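Pyruvate formate-lyase 2 (Archaeoglobus fulgidus, PDB 2F3O) is a glycyl radical enzyme of unknown function, related to pyruvate formate-lyase and glycerol dehydratase, and probably acts as a lyase. Local coordinates at residues Ala449-Ala453 with Lys482-Val487; Tyr452-Gly457 with Phe466-Lys472. All coordinates share one frame. Residues are numbered along the deposited sequence.

In the fold
Both contacts start from the C-terminal end of helix 447-453 and lie on the same side of the chain's centre, their own centres about 7 Å apart and about 28 Å (contact 1) and 33 Å (contact 2) from it. Contact 1 packs that helix against helix 477-508; contact 2 folds the turn after it onto the loop that leads to helix 477-508. They share Y452 and A453, and Q486 links them: its NE2 lies 2.8 Å from A468 O, a probable hydrogen bond, while its OE1 is 3.5 Å from G467 CA. K482 CE also packs 3.4 Å from E471 O. The predicted glycyl radical site, G752, belongs to neither contact.

Contact 1: residues Ala449-Ala453 with Lys482-Val487; sequences ALEYA and KLREQV
Two helical segments, 449-453 from the end of helix 447-453 and 482-487 from the early part of helix 477-508, cross with their axes 8.4 Å apart and their N-to-C directions at 128°. The register is set by two close CA pairs, A449 with Q486 at 5.3 Å and A453 with L483 at 5.2 Å. Each alanine lies one turn from the other (A453 N to A449 O, 2.8 Å), so the first helix presents a shallow face into which larger side chains fit. L483, in the t,p rotamer, brings CD1 to 3.7 Å from L450 CA and 3.9 Å from L450 CB. The A453 methyl in turn is a small bump resting on the opposite backbone, its CB 3.8 Å from both L483 CA and K482 O. This is small-residue packing of two helices joined by the 23-residue loop 454-476, which has no regular helix or strand. At the other end A449 CB meets V487 CG2 at 4.0 Å. Q486, with chi1 and chi2 both m, fills the gap between A449, Y452 and A453: its CB is 3.5 Å from A449 O, its CG 3.9 Å from A453 CA and its CD 3.7 Å from Y452 CB. The segments meet by van der Waals packing alone and bury 330 Å² (both sides summed); the Q486 amide bonds instead to A468 O in that loop, and K482 pairs with D478. Helix 545-560 touches both L450 and L483, through V548, S551 and L552.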
loop_
_atom_site.group_PDB
_atom_site.type_symbol
_atom_site.label_atom_id
_atom_site.label_comp_id
_atom_site.label_asym_id
_atom_site.label_seq_id
_atom_site.Cartn_x
_atom_site.Cartn_y
_atom_site.Cartn_z
ATOM N N ALA A 449 -31.659 -1.691 24.956
ATOM C CA ALA A 449 -30.936 -2.957 24.827
ATOM C C ALA A 449 -31.414 -3.938 25.874
ATOM O O ALA A 449 -31.664 -5.095 25.573
ATOM C CB ALA A 449 -29.440 -2.753 24.932
ATOM N N LEU A 450 -31.569 -3.434 27.095
ATOM C CA LEU A 450 -32.076 -4.195 28.227
ATOM C C LEU A 450 -33.522 -4.618 28.019
ATOM O O LEU A 450 -33.895 -5.746 28.330
ATOM C CB LEU A 450 -31.963 -3.354 29.491
ATOM C CG LEU A 450 -32.676 -3.850 30.739
ATOM C CD1 LEU A 450 -31.967 -5.038 31.316
ATOM C CD2 LEU A 450 -32.694 -2.740 31.723
ATOM N N GLU A 451 -34.324 -3.708 27.482
ATOM C CA GLU A 451 -35.703 -4.003 27.119
ATOM C C GLU A 451 -35.753 -5.177 26.132
ATOM O O GLU A 451 -36.493 -6.127 26.358
ATOM C CB GLU A 451 -36.369 -2.735 26.561
ATOM C CG GLU A 451 -37.824 -2.828 26.170
ATOM C CD GLU A 451 -38.471 -1.451 26.037
ATOM O OE1 GLU A 451 -39.463 -1.285 25.289
ATOM O OE2 GLU A 451 -37.983 -0.509 26.687
ATOM N N TYR A 452 -34.916 -5.146 25.089
ATOM C CA TYR A 452 -34.827 -6.262 24.145
ATOM C C TYR A 452 -34.298 -7.520 24.837
ATOM O O TYR A 452 -34.700 -8.647 24.517
ATOM C CB TYR A 452 -33.906 -5.929 22.968
ATOM C CG TYR A 452 -34.355 -4.810 22.045
ATOM C CD1 TYR A 452 -35.704 -4.514 21.851
ATOM C CD2 TYR A 452 -33.414 -4.066 21.329
ATOM C CE1 TYR A 452 -36.103 -3.482 20.978
ATOM C CE2 TYR A 452 -33.799 -3.035 20.460
ATOM C CZ TYR A 452 -35.140 -2.750 20.283
ATOM O OH TYR A 452 -35.496 -1.722 19.435
ATOM N N ALA A 453 -33.408 -7.312 25.803
ATOM C CA ALA A 453 -32.727 -8.407 26.481
ATOM C C ALA A 453 -33.650 -9.203 27.383
ATOM O O ALA A 453 -33.356 -10.357 27.706
ATOM C CB ALA A 453 -31.525 -7.909 27.264
ATOM N N LYS A 482 -27.238 -12.084 27.816
ATOM C CA LYS A 482 -28.255 -11.643 26.884
ATOM C C LYS A 482 -28.245 -10.127 26.725
ATOM O O LYS A 482 -28.564 -9.634 25.658
ATOM C CB LYS A 482 -29.639 -12.154 27.306
ATOM C CG LYS A 482 -29.855 -13.645 27.033
ATOM C CD LYS A 482 -31.249 -14.127 27.439
ATOM C CE LYS A 482 -31.457 -15.602 27.100
ATOM N NZ LYS A 482 -30.971 -16.562 28.126
ATOM N N LEU A 483 -27.842 -9.402 27.769
ATOM C CA LEU A 483 -27.736 -7.942 27.709
ATOM C C LEU A 483 -26.566 -7.508 26.812
ATOM O O LEU A 483 -26.763 -6.740 25.860
ATOM C CB LEU A 483 -27.622 -7.327 29.116
ATOM C CG LEU A 483 -27.339 -5.825 29.246
ATOM C CD1 LEU A 483 -28.479 -4.997 28.704
ATOM C CD2 LEU A 483 -27.082 -5.452 30.680
ATOM N N ARG A 484 -25.372 -8.035 27.112
ATOM C CA ARG A 484 -24.144 -7.793 26.344
ATOM C C ARG A 484 -24.322 -8.086 24.868
ATOM O O ARG A 484 -23.842 -7.349 24.015
ATOM C CB ARG A 484 -23.003 -8.662 26.873
ATOM C CG ARG A 484 -21.612 -8.195 26.494
ATOM C CD ARG A 484 -20.674 -9.390 26.493
ATOM N NE ARG A 484 -19.282 -9.018 26.721
ATOM C CZ ARG A 484 -18.706 -8.978 27.918
ATOM N NH1 ARG A 484 -19.408 -9.295 28.996
ATOM N NH2 ARG A 484 -17.432 -8.632 28.040
ATOM N N GLU A 485 -25.026 -9.161 24.573
ATOM C CA GLU A 485 -25.296 -9.496 23.209
ATOM C C GLU A 485 -26.211 -8.463 22.580
ATOM O O GLU A 485 -26.045 -8.139 21.412
ATOM C CB GLU A 485 -25.931 -10.874 23.123
ATOM C CG GLU A 485 -25.904 -11.466 21.729
ATOM C CD GLU A 485 -26.529 -12.837 21.687
ATOM O OE1 GLU A 485 -26.241 -13.650 22.603
ATOM O OE2 GLU A 485 -27.316 -13.094 20.746
ATOM N N GLN A 486 -27.158 -7.930 23.344
ATOM C CA GLN A 486 -28.086 -6.964 22.775
ATOM C C GLN A 486 -27.472 -5.591 22.539
ATOM O O GLN A 486 -27.786 -4.946 21.537
ATOM C CB GLN A 486 -29.348 -6.839 23.614
ATOM C CG GLN A 486 -30.285 -8.008 23.498
ATOM C CD GLN A 486 -31.015 -8.103 22.172
ATOM O OE1 GLN A 486 -30.865 -7.259 21.282
ATOM N NE2 GLN A 486 -31.836 -9.140 22.041
ATOM N N VAL A 487 -26.611 -5.158 23.463
ATOM C CA VAL A 487 -25.843 -3.918 23.313
ATOM C C VAL A 487 -25.042 -3.986 22.018
ATOM O O VAL A 487 -25.168 -3.107 21.155
ATOM C CB VAL A 487 -24.883 -3.687 24.507
ATOM C CG1 VAL A 487 -24.019 -2.446 24.285
ATOM C CG2 VAL A 487 -25.667 -3.547 25.795
#

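Contact 2: residues Tyr452-Gly457 with Phe466-Lys472; sequences YALNEG and FGAKTEK
Past A453 the chain turns through L454 and N455 into positive-phi E456 (55/46) and G457 (72/26), whose N reaches back to Y452 O at 2.9 Å. This turn, ending helix 447-453, packs on the loop leading to helix 477-508. Segment 466-472, largely extended from G467 but kinked by an inverse gamma turn at K469, runs antiparallel alongside, with CA pairs G457-G467 at 3.8 Å and E456-T470 at 4.8 Å, burying 478 Å². Glycines permit this: an ideal CB would lie 2.2 Å from A468 O on G457 and 2.8 Å from Y452 CG on G467. Y452 (chi1 m) lays its ring face over G467, CA 4.1 Å from the centroid and 26° off the normal, a CH-pi contact; Y452 OH lies 3.2 Å from F466 CB. T470 (chi1 p) sets OG1 4.0 Å from Y452 O. E456 (m,t) extends along the loop, CB 3.4 Å from T470 O and CD 3.6 Å from K472 CG. With one hydrogen bond, G467 N to G457 O (3.2 Å, 151°), and a long salt bridge, E456 OE2 to K472 NZ (3.7 Å), on the more solvent-exposed side, the contact rests largely on close packing of both glycines, the Y452 ring and the E456 chain.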
loop_
_atom_site.group_PDB
_atom_site.type_symbol
_atom_site.label_atom_id
_atom_site.label_comp_id
_atom_site.label_asym_id
_atom_site.label_seq_id
_atom_site.Cartn_x
_atom_site.Cartn_y
_atom_site.Cartn_z
ATOM N N TYR A 452 -34.916 -5.146 25.089
ATOM C CA TYR A 452 -34.827 -6.262 24.145
ATOM C C TYR A 452 -34.298 -7.520 24.837
ATOM O O TYR A 452 -34.700 -8.647 24.517
ATOM C CB TYR A 452 -33.906 -5.929 22.968
ATOM C CG TYR A 452 -34.355 -4.810 22.045
ATOM C CD1 TYR A 452 -35.704 -4.514 21.851
ATOM C CD2 TYR A 452 -33.414 -4.066 21.329
ATOM C CE1 TYR A 452 -36.103 -3.482 20.978
ATOM C CE2 TYR A 452 -33.799 -3.035 20.460
ATOM C CZ TYR A 452 -35.140 -2.750 20.283
ATOM O OH TYR A 452 -35.496 -1.722 19.435
ATOM N N ALA A 453 -33.408 -7.312 25.803
ATOM C CA ALA A 453 -32.727 -8.407 26.481
ATOM C C ALA A 453 -33.650 -9.203 27.383
ATOM O O ALA A 453 -33.356 -10.357 27.706
ATOM C CB ALA A 453 -31.525 -7.909 27.264
ATOM N N LEU A 454 -34.764 -8.619 27.800
ATOM C CA LEU A 454 -35.690 -9.460 28.529
ATOM C C LEU A 454 -37.018 -9.733 27.838
ATOM O O LEU A 454 -37.921 -10.312 28.448
ATOM C CB LEU A 454 -35.839 -9.086 30.018
ATOM C CG LEU A 454 -36.246 -7.783 30.703
ATOM C CD1 LEU A 454 -35.081 -7.213 31.472
ATOM C CD2 LEU A 454 -36.889 -6.767 29.784
ATOM N N ASN A 455 -37.120 -9.368 26.563
ATOM C CA ASN A 455 -38.331 -9.642 25.800
ATOM C C ASN A 455 -38.023 -10.330 24.474
ATOM O O ASN A 455 -38.797 -10.223 23.520
ATOM C CB ASN A 455 -39.127 -8.351 25.582
ATOM C CG ASN A 455 -40.594 -8.602 25.219
ATOM O OD1 ASN A 455 -41.177 -7.886 24.395
ATOM N ND2 ASN A 455 -41.196 -9.611 25.839
ATOM N N GLU A 456 -36.890 -11.041 24.427
ATOM C CA GLU A 456 -36.448 -11.800 23.240
ATOM C C GLU A 456 -36.367 -10.953 21.976
ATOM O O GLU A 456 -36.882 -11.343 20.917
ATOM C CB GLU A 456 -37.367 -12.985 22.962
ATOM C CG GLU A 456 -37.652 -13.904 24.133
ATOM C CD GLU A 456 -38.335 -15.170 23.664
ATOM O OE1 GLU A 456 -37.610 -16.118 23.278
ATOM O OE2 GLU A 456 -39.592 -15.209 23.662
ATOM N N GLY A 457 -35.759 -9.776 22.117
ATOM C CA GLY A 457 -35.518 -8.869 21.005
ATOM C C GLY A 457 -36.752 -8.180 20.476
ATOM O O GLY A 457 -36.812 -7.807 19.306
ATOM N N PHE A 466 -36.561 -5.422 16.722
ATOM C CA PHE A 466 -35.347 -4.767 16.270
ATOM C C PHE A 466 -34.146 -5.368 16.977
ATOM O O PHE A 466 -33.012 -5.041 16.653
ATOM C CB PHE A 466 -35.345 -3.266 16.596
ATOM C CG PHE A 466 -36.427 -2.451 15.922
ATOM C CD1 PHE A 466 -36.712 -1.182 16.392
ATOM C CD2 PHE A 466 -37.152 -2.930 14.835
ATOM C CE1 PHE A 466 -37.697 -0.406 15.792
ATOM C CE2 PHE A 466 -38.141 -2.168 14.243
ATOM C CZ PHE A 466 -38.410 -0.899 14.713
ATOM N N GLY A 467 -34.379 -6.214 17.969
ATOM C CA GLY A 467 -33.276 -6.735 18.764
ATOM C C GLY A 467 -32.779 -8.071 18.264
ATOM O O GLY A 467 -33.373 -8.664 17.372
ATOM N N ALA A 468 -31.683 -8.544 18.846
ATOM C CA ALA A 468 -31.167 -9.866 18.543
ATOM C C ALA A 468 -32.189 -10.893 19.008
ATOM O O ALA A 468 -32.915 -10.660 19.973
ATOM C CB ALA A 468 -29.855 -10.087 19.258
ATOM N N LYS A 469 -32.265 -12.038 18.347
ATOM C CA LYS A 469 -33.237 -13.019 18.778
ATOM C C LYS A 469 -32.715 -13.832 19.951
ATOM O O LYS A 469 -32.435 -15.009 19.798
ATOM C CB LYS A 469 -33.654 -13.929 17.615
ATOM C CG LYS A 469 -34.638 -13.282 16.623
ATOM C CD LYS A 469 -35.595 -12.313 17.324
ATOM C CE LYS A 469 -36.840 -12.053 16.503
ATOM N NZ LYS A 469 -36.484 -11.972 15.064
ATOM N N THR A 470 -32.597 -13.209 21.125
ATOM C CA THR A 470 -32.205 -13.915 22.360
ATOM C C THR A 470 -33.378 -14.716 22.907
ATOM O O THR A 470 -34.492 -14.640 22.385
ATOM C CB THR A 470 -31.707 -12.948 23.473
ATOM O OG1 THR A 470 -32.754 -12.037 23.838
ATOM C CG2 THR A 470 -30.503 -12.157 23.004
ATOM N N GLU A 471 -33.137 -15.489 23.959
ATOM C CA GLU A 471 -34.235 -16.253 24.571
ATOM C C GLU A 471 -34.877 -15.539 25.774
ATOM O O GLU A 471 -34.450 -14.432 26.142
ATOM C CB GLU A 471 -33.780 -17.673 24.916
ATOM C CG GLU A 471 -33.865 -18.613 23.731
ATOM C CD GLU A 471 -32.783 -19.666 23.747
ATOM O OE1 GLU A 471 -31.971 -19.685 24.700
ATOM O OE2 GLU A 471 -32.739 -20.477 22.795
ATOM N N LYS A 472 -35.931 -16.139 26.340
ATOM C CA LYS A 472 -36.506 -15.654 27.600
ATOM C C LYS A 472 -35.437 -15.871 28.660
ATOM O O LYS A 472 -34.778 -16.907 28.680
ATOM C CB LYS A 472 -37.793 -16.402 27.982
ATOM C CG LYS A 472 -38.919 -16.342 26.968
ATOM C CD LYS A 472 -40.152 -17.072 27.503
ATOM C CE LYS A 472 -40.922 -17.833 26.408
ATOM N NZ LYS A 472 -42.020 -17.029 25.776
#